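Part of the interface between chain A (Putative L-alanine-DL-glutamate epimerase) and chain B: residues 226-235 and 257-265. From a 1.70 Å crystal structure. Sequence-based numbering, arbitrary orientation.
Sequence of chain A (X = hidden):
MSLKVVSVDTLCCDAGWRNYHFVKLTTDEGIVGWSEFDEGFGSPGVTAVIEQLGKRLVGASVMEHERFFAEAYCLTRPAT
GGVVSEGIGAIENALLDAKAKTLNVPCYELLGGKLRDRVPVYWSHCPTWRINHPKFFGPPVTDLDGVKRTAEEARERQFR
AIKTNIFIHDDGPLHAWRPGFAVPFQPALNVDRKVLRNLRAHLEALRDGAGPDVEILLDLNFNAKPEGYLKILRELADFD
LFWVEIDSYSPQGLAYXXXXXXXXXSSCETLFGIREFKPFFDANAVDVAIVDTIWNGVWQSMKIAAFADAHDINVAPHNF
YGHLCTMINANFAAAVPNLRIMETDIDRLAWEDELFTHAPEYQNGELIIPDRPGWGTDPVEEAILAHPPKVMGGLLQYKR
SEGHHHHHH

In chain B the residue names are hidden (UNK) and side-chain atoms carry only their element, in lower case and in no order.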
ATOM      1  N   PRO A 226     -10.524  11.050 -17.306  1.00 13.16           N
ATOM      2  CA  PRO A 226      -9.220  11.549 -16.848  1.00 12.92           C
ATOM      3  C   PRO A 226      -8.243  12.026 -17.951  1.00 13.46           C
ATOM      4  O   PRO A 226      -7.645  13.090 -17.842  1.00 12.82           O
ATOM      5  CB  PRO A 226      -8.671  10.351 -16.074  1.00 13.47           C
ATOM      6  CG  PRO A 226      -9.904   9.764 -15.464  1.00 14.27           C
ATOM      7  CD  PRO A 226     -10.984   9.910 -16.494  1.00 13.56           C
ATOM      8  N   GLU A 227      -8.123  11.261 -19.032  1.00 12.90           N
ATOM      9  CA  GLU A 227      -7.318  11.671 -20.175  1.00 12.78           C
ATOM     10  C   GLU A 227      -7.663  13.084 -20.632  1.00 12.46           C
ATOM     11  O   GLU A 227      -6.777  13.893 -20.901  1.00 13.59           O
ATOM     12  CB  GLU A 227      -7.570  10.723 -21.346  1.00 12.64           C
ATOM     13  CG  GLU A 227      -6.855  11.139 -22.635  1.00 13.08           C
ATOM     14  CD  GLU A 227      -7.315  10.381 -23.868  1.00 15.52           C
ATOM     15  OE1 GLU A 227      -8.310   9.613 -23.806  1.00 15.71           O
ATOM     16  OE2 GLU A 227      -6.673  10.592 -24.929  1.00 16.32           O
ATOM     17  N   GLY A 228      -8.955  13.334 -20.787  1.00 11.93           N
ATOM     18  CA  GLY A 228      -9.436  14.627 -21.317  1.00 12.49           C
ATOM     19  C   GLY A 228      -9.327  15.736 -20.291  1.00 12.57           C
ATOM     20  O   GLY A 228      -8.992  16.861 -20.641  1.00 12.92           O
ATOM     21  N   TYR A 229      -9.616  15.448 -19.024  1.00 13.14           N
ATOM     22  CA  TYR A 229      -9.399  16.448 -17.960  1.00 13.44           C
ATOM     23  C   TYR A 229      -7.935  16.902 -17.954  1.00 13.29           C
ATOM     24  O   TYR A 229      -7.653  18.089 -17.854  1.00 13.54           O
ATOM     25  CB  TYR A 229      -9.838  15.909 -16.583  1.00 13.33           C
ATOM     26  CG  TYR A 229     -11.306  15.565 -16.478  1.00 12.36           C
ATOM     27  CD1 TYR A 229     -12.273  16.533 -16.654  1.00 11.70           C
ATOM     28  CD2 TYR A 229     -11.737  14.280 -16.124  1.00 11.36           C
ATOM     29  CE1 TYR A 229     -13.617  16.241 -16.544  1.00 13.26           C
ATOM     30  CE2 TYR A 229     -13.080  13.982 -15.997  1.00 10.82           C
ATOM     31  CZ  TYR A 229     -14.022  14.966 -16.219  1.00 12.92           C
ATOM     32  OH  TYR A 229     -15.362  14.704 -16.087  1.00 13.76           O
ATOM     33  N   LEU A 230      -6.995  15.972 -18.098  1.00 13.03           N
ATOM     34  CA  LEU A 230      -5.572  16.333 -18.148  1.00 13.70           C
ATOM     35  C   LEU A 230      -5.291  17.238 -19.346  1.00 13.67           C
ATOM     36  O   LEU A 230      -4.568  18.230 -19.226  1.00 13.80           O
ATOM     37  CB  LEU A 230      -4.699  15.089 -18.203  1.00 13.48           C
ATOM     38  CG  LEU A 230      -4.645  14.201 -16.939  1.00 13.42           C
ATOM     39  CD1 LEU A 230      -4.240  12.714 -17.249  1.00 13.79           C
ATOM     40  CD2 LEU A 230      -3.712  14.819 -15.897  1.00 15.08           C
ATOM     41  N   LYS A 231      -5.906  16.929 -20.481  1.00 14.59           N
ATOM     42  CA  LYS A 231      -5.708  17.749 -21.677  1.00 14.24           C
ATOM     43  C   LYS A 231      -6.199  19.188 -21.413  1.00 14.32           C
ATOM     44  O   LYS A 231      -5.554  20.176 -21.815  1.00 15.37           O
ATOM     45  CB  LYS A 231      -6.414  17.143 -22.878  1.00 14.48           C
ATOM     46  CG  LYS A 231      -5.690  15.897 -23.382  1.00 14.56           C
ATOM     47  CD  LYS A 231      -6.515  15.075 -24.336  1.00 16.52           C
ATOM     48  CE  LYS A 231      -6.783  15.770 -25.640  1.00 20.12           C
ATOM     49  NZ  LYS A 231      -5.731  15.570 -26.643  1.00 22.06           N
ATOM     50  N   ILE A 232      -7.327  19.299 -20.723  1.00 13.72           N
ATOM     51  CA  ILE A 232      -7.905  20.603 -20.395  1.00 13.73           C
ATOM     52  C   ILE A 232      -7.008  21.352 -19.445  1.00 14.71           C
ATOM     53  O   ILE A 232      -6.689  22.524 -19.683  1.00 15.56           O
ATOM     54  CB  ILE A 232      -9.334  20.482 -19.832  1.00 14.03           C
ATOM     55  CG1 ILE A 232     -10.293  20.026 -20.945  1.00 13.66           C
ATOM     56  CG2 ILE A 232      -9.756  21.834 -19.180  1.00 13.62           C
ATOM     57  CD1 ILE A 232     -11.663  19.503 -20.429  1.00 13.46           C
ATOM     58  N   LEU A 233      -6.536  20.680 -18.398  1.00 14.91           N
ATOM     59  CA  LEU A 233      -5.634  21.318 -17.435  1.00 14.97           C
ATOM     60  C   LEU A 233      -4.315  21.777 -18.064  1.00 16.40           C
ATOM     61  O   LEU A 233      -3.790  22.826 -17.705  1.00 16.74           O
ATOM     62  CB  LEU A 233      -5.350  20.379 -16.257  1.00 15.96           C
ATOM     63  CG  LEU A 233      -6.576  20.027 -15.419  1.00 16.56           C
ATOM     64  CD1 LEU A 233      -6.187  18.921 -14.420  1.00 18.76           C
ATOM     65  CD2 LEU A 233      -7.151  21.248 -14.675  1.00 19.42           C
ATOM     66  N   ARG A 234      -3.773  21.004 -19.003  1.00 16.59           N
ATOM     67  CA  ARG A 234      -2.567  21.420 -19.733  1.00 17.54           C
ATOM     68  C   ARG A 234      -2.807  22.629 -20.618  1.00 17.76           C
ATOM     69  O   ARG A 234      -1.967  23.548 -20.676  1.00 18.78           O
ATOM     70  CB  ARG A 234      -2.052  20.285 -20.604  1.00 17.66           C
ATOM     71  CG  ARG A 234      -1.507  19.137 -19.852  1.00 18.72           C
ATOM     72  CD  ARG A 234      -1.401  17.911 -20.744  1.00 18.95           C
ATOM     73  NE  ARG A 234      -1.089  16.764 -19.919  1.00 19.76           N
ATOM     74  CZ  ARG A 234      -1.430  15.491 -20.177  1.00 17.11           C
ATOM     75  NH1 ARG A 234      -2.112  15.167 -21.268  1.00 17.44           N
ATOM     76  NH2 ARG A 234      -1.104  14.551 -19.289  1.00 17.44           N
ATOM     77  N   GLU A 235      -3.915  22.632 -21.344  1.00 17.67           N
ATOM     78  CA  GLU A 235      -4.290  23.788 -22.144  1.00 17.53           C
ATOM     79  C   GLU A 235      -4.371  25.060 -21.295  1.00 16.97           C
ATOM     80  O   GLU A 235      -3.925  26.143 -21.718  1.00 15.96           O
ATOM     81  CB  GLU A 235      -5.622  23.540 -22.836  1.00 17.79           C
ATOM     82  CG  GLU A 235      -6.178  24.740 -23.609  1.00 20.52           C
ATOM     83  CD  GLU A 235      -5.398  25.089 -24.875  1.00 26.76           C
ATOM     84  OE1 GLU A 235      -4.962  24.167 -25.577  1.00 28.17           O
ATOM     85  OE2 GLU A 235      -5.259  26.294 -25.184  1.00 28.32           O
TER
ATOM     86  N   UNK B 257       6.536   6.254 -16.104  1.00 12.50           N
ATOM     87  CA  UNK B 257       6.638   7.047 -17.306  1.00 12.96           C
ATOM     88  C   UNK B 257       5.412   7.945 -17.465  1.00 12.99           C
ATOM     89  O   UNK B 257       5.557   9.153 -17.694  1.00 13.26           O
ATOM     90  c   UNK B 257       6.882   6.154 -18.553  1.00 12.80           C
ATOM     91  c   UNK B 257       8.282   5.454 -18.429  1.00 12.49           C
ATOM     92  c   UNK B 257       6.796   6.983 -19.828  1.00 13.08           C
ATOM     93  N   UNK B 258       4.210   7.382 -17.333  1.00 12.95           N
ATOM     94  CA  UNK B 258       3.008   8.199 -17.522  1.00 12.11           C
ATOM     95  C   UNK B 258       2.970   9.358 -16.521  1.00 12.77           C
ATOM     96  O   UNK B 258       2.645  10.501 -16.871  1.00 12.83           O
ATOM     97  n   UNK B 258      -4.095   9.019 -17.203  1.00 12.68           N
ATOM     98  c   UNK B 258       1.736   7.376 -17.439  1.00 12.51           C
ATOM     99  c   UNK B 258       0.483   8.171 -17.814  1.00 11.87           C
ATOM    100  n   UNK B 258      -3.196   7.469 -15.763  1.00 13.70           N
ATOM    101  c   UNK B 258      -0.731   7.588 -17.196  1.00 14.03           C
ATOM    102  n   UNK B 258      -1.935   8.364 -17.515  1.00 12.54           N
ATOM    103  c   UNK B 258      -3.068   8.281 -16.834  1.00 12.83           C
ATOM    104  N   UNK B 259       3.318   9.065 -15.271  1.00 13.77           N
ATOM    105  CA  UNK B 259       3.258  10.066 -14.211  1.00 14.51           C
ATOM    106  C   UNK B 259       4.133  11.266 -14.509  1.00 14.63           C
ATOM    107  O   UNK B 259       3.858  12.370 -14.010  1.00 16.10           O
ATOM    108  c   UNK B 259       3.347  10.307 -11.706  1.00 18.71           C
ATOM    109  o   UNK B 259       2.334  11.015 -11.693  1.00 21.95           O
ATOM    110  n   UNK B 259       4.209  10.259 -10.687  1.00 23.00           N
ATOM    111  c   UNK B 259       3.659   9.434 -12.884  1.00 15.06           C
ATOM    112  N   UNK B 260       5.188  11.052 -15.305  1.00 14.20           N
ATOM    113  CA  UNK B 260       6.072  12.110 -15.765  1.00 14.60           C
ATOM    114  C   UNK B 260       5.864  12.557 -17.211  1.00 15.42           C
ATOM    115  O   UNK B 260       6.722  13.257 -17.771  1.00 17.26           O
ATOM    116  n   UNK B 260       7.521  10.298 -13.425  1.00 16.05           N
ATOM    117  c   UNK B 260       7.506  11.655 -15.534  1.00 14.73           C
ATOM    118  c   UNK B 260       7.835  10.436 -12.149  1.00 18.11           C
ATOM    119  c   UNK B 260       8.311  12.314 -13.165  1.00 19.88           C
ATOM    120  c   UNK B 260       7.814  11.463 -14.091  1.00 15.76           C
ATOM    121  n   UNK B 260       8.322  11.646 -11.965  1.00 18.44           N
ATOM    122  N   UNK B 261       4.719  12.213 -17.803  1.00 14.98           N
ATOM    123  CA  UNK B 261       4.456  12.565 -19.186  1.00 14.63           C
ATOM    124  C   UNK B 261       3.558  13.772 -19.303  1.00 15.69           C
ATOM    125  O   UNK B 261       2.528  13.804 -18.642  1.00 15.98           O
ATOM    126  c   UNK B 261       3.765  11.404 -19.890  1.00 14.27           C
ATOM    127  o   UNK B 261       3.529  11.724 -21.255  1.00 14.93           O
ATOM    128  N   UNK B 262       3.903  14.729 -20.193  1.00 14.80           N
ATOM    129  CA  UNK B 262       2.983  15.831 -20.492  1.00 15.44           C
ATOM    130  C   UNK B 262       2.075  15.488 -21.654  1.00 15.25           C
ATOM    131  O   UNK B 262       1.272  16.312 -22.070  1.00 16.37           O
ATOM    132  c   UNK B 262       3.928  16.973 -20.882  1.00 16.30           C
ATOM    133  c   UNK B 262       5.211  14.945 -20.836  1.00 14.59           C
ATOM    134  c   UNK B 262       5.032  16.288 -21.569  1.00 16.27           C
ATOM    135  N   UNK B 263       2.197  14.268 -22.164  1.00 15.08           N
ATOM    136  CA  UNK B 263       1.352  13.748 -23.230  1.00 14.15           C
ATOM    137  C   UNK B 263       0.509  12.567 -22.779  1.00 14.25           C
ATOM    138  O   UNK B 263       0.918  11.806 -21.919  1.00 13.52           O
ATOM    139  c   UNK B 263       2.219  13.230 -24.364  1.00 13.88           C
ATOM    140  n   UNK B 263       4.988  15.378 -25.445  1.00 18.21           N
ATOM    141  c   UNK B 263       3.931  16.120 -25.699  1.00 18.24           C
ATOM    142  n   UNK B 263       2.848  15.446 -25.344  1.00 18.21           N
ATOM    143  c   UNK B 263       4.570  14.177 -24.917  1.00 17.59           C
ATOM    144  c   UNK B 263       3.219  14.222 -24.856  1.00 14.69           C
ATOM    145  N   UNK B 264      -0.642  12.368 -23.413  1.00 13.94           N
ATOM    146  CA  UNK B 264      -1.409  11.152 -23.131  1.00 13.62           C
ATOM    147  C   UNK B 264      -0.599   9.918 -23.503  1.00 13.50           C
ATOM    148  O   UNK B 264       0.066   9.919 -24.546  1.00 14.50           O
ATOM    149  c   UNK B 264      -2.729  12.796 -24.318  1.00 14.09           C
ATOM    150  c   UNK B 264      -1.325  13.264 -24.367  1.00 14.02           C
ATOM    151  c   UNK B 264      -2.667  11.298 -24.025  1.00 13.35           C
ATOM    152  N   UNK B 265      -0.647   8.888 -22.662  1.00 13.11           N
ATOM    153  CA  UNK B 265       0.067   7.625 -22.920  1.00 12.63           C
ATOM    154  C   UNK B 265      -0.928   6.549 -23.262  1.00 12.42           C
ATOM    155  O   UNK B 265      -1.941   6.350 -22.564  1.00 13.03           O
ATOM    156  c   UNK B 265       2.956   8.490 -22.415  1.00 13.10           C
ATOM    157  c   UNK B 265       0.881   7.175 -21.684  1.00 12.59           C
ATOM    158  c   UNK B 265       1.524   5.795 -21.886  1.00 12.25           C
ATOM    159  c   UNK B 265       1.942   8.222 -21.338  1.00 12.64           C
TER
HETATM  160  O   HOH W   1       0.069  14.967 -16.899  1.00 28.12           O
HETATM  161  O   HOH W   2      -0.751  11.649 -19.613  1.00 15.75           O

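Position 257 carries three side-chain carbons, one bearing the other two, and lies out of reach of chain A; a fork directly at CB makes it Val B257. Position 258 has three carbons, a nitrogen, then a carbon holding two more nitrogens. Its CA-to-CB bond points sideways, yet the extended chain brings one terminal nitrogen to 3.7 Å from CD1 of Leu A230, a nonpolar neighbor. The pattern is a guanidinium, so this is Arg B258, and its polar needs are met elsewhere in the structure.

Position 259 shows two carbons, the second carrying one oxygen and one nitrogen, and touches nothing on chain A: a short amide, Asn B259. At 260 one carbon leads to a five-membered ring of three carbons and two nitrogens, again out of reach: His B260, the first residue to leave helical phi/psi.

Position 261 has one carbon and one oxygen, and its backbone O faces chain A, 3.8 Å from NH2 of Arg A234. It is Ser B261, whose OG donates a hydrogen bond to the backbone O of position 263 at 2.7 Å, bracing the turn. Position 262 has three carbons closing a ring onto its own nitrogen. Here the backbone makes the approach, with O lying over one face of the Arg A234 guanidinium, 3.2 Å from NE; the angle is too poor for a hydrogen bond. The ring names it Pro B262.

Position 263 repeats the carbon-plus-imidazole pattern. Its CA-to-CB bond points away from chain A, leaving its backbone to the contact; it is His B263. Position 264 is another three-carbon ring closed onto nitrogen, and its CA-to-CB bond points toward the helix. One ring carbon lies 3.7 Å from NH1 of Arg A234, another 4.4 Å from CG of Lys A231, and CB 4.2 Å from OE2 of Glu A227. This is Pro B264. Position 265 has four carbons forked at the first, one arm two carbons long: Ile B265, without contact.

The contact sets one helical face against a helix end and the loop that follows. Leu A230 meets Arg B258, while Glu A227, Lys A231 and Arg A234, spaced by four and three residues, all reach Pro B264, whose compact ring packs against them. No direct hydrogen bond crosses; water carries the polar link. Arg A234 NH2 donates to the oxygens of water 1 at 2.7 Å and water 2 at 2.9 Å; water 1 donates to Ser B261 O at 3.2 Å, and the oxygen of water 2 lies 2.9 Å from His B263 O. The rule is a long arginine meeting loop carbonyls through solvent, beside a proline that supplies shape.

Chain B 257-265: VRNHSPHPI
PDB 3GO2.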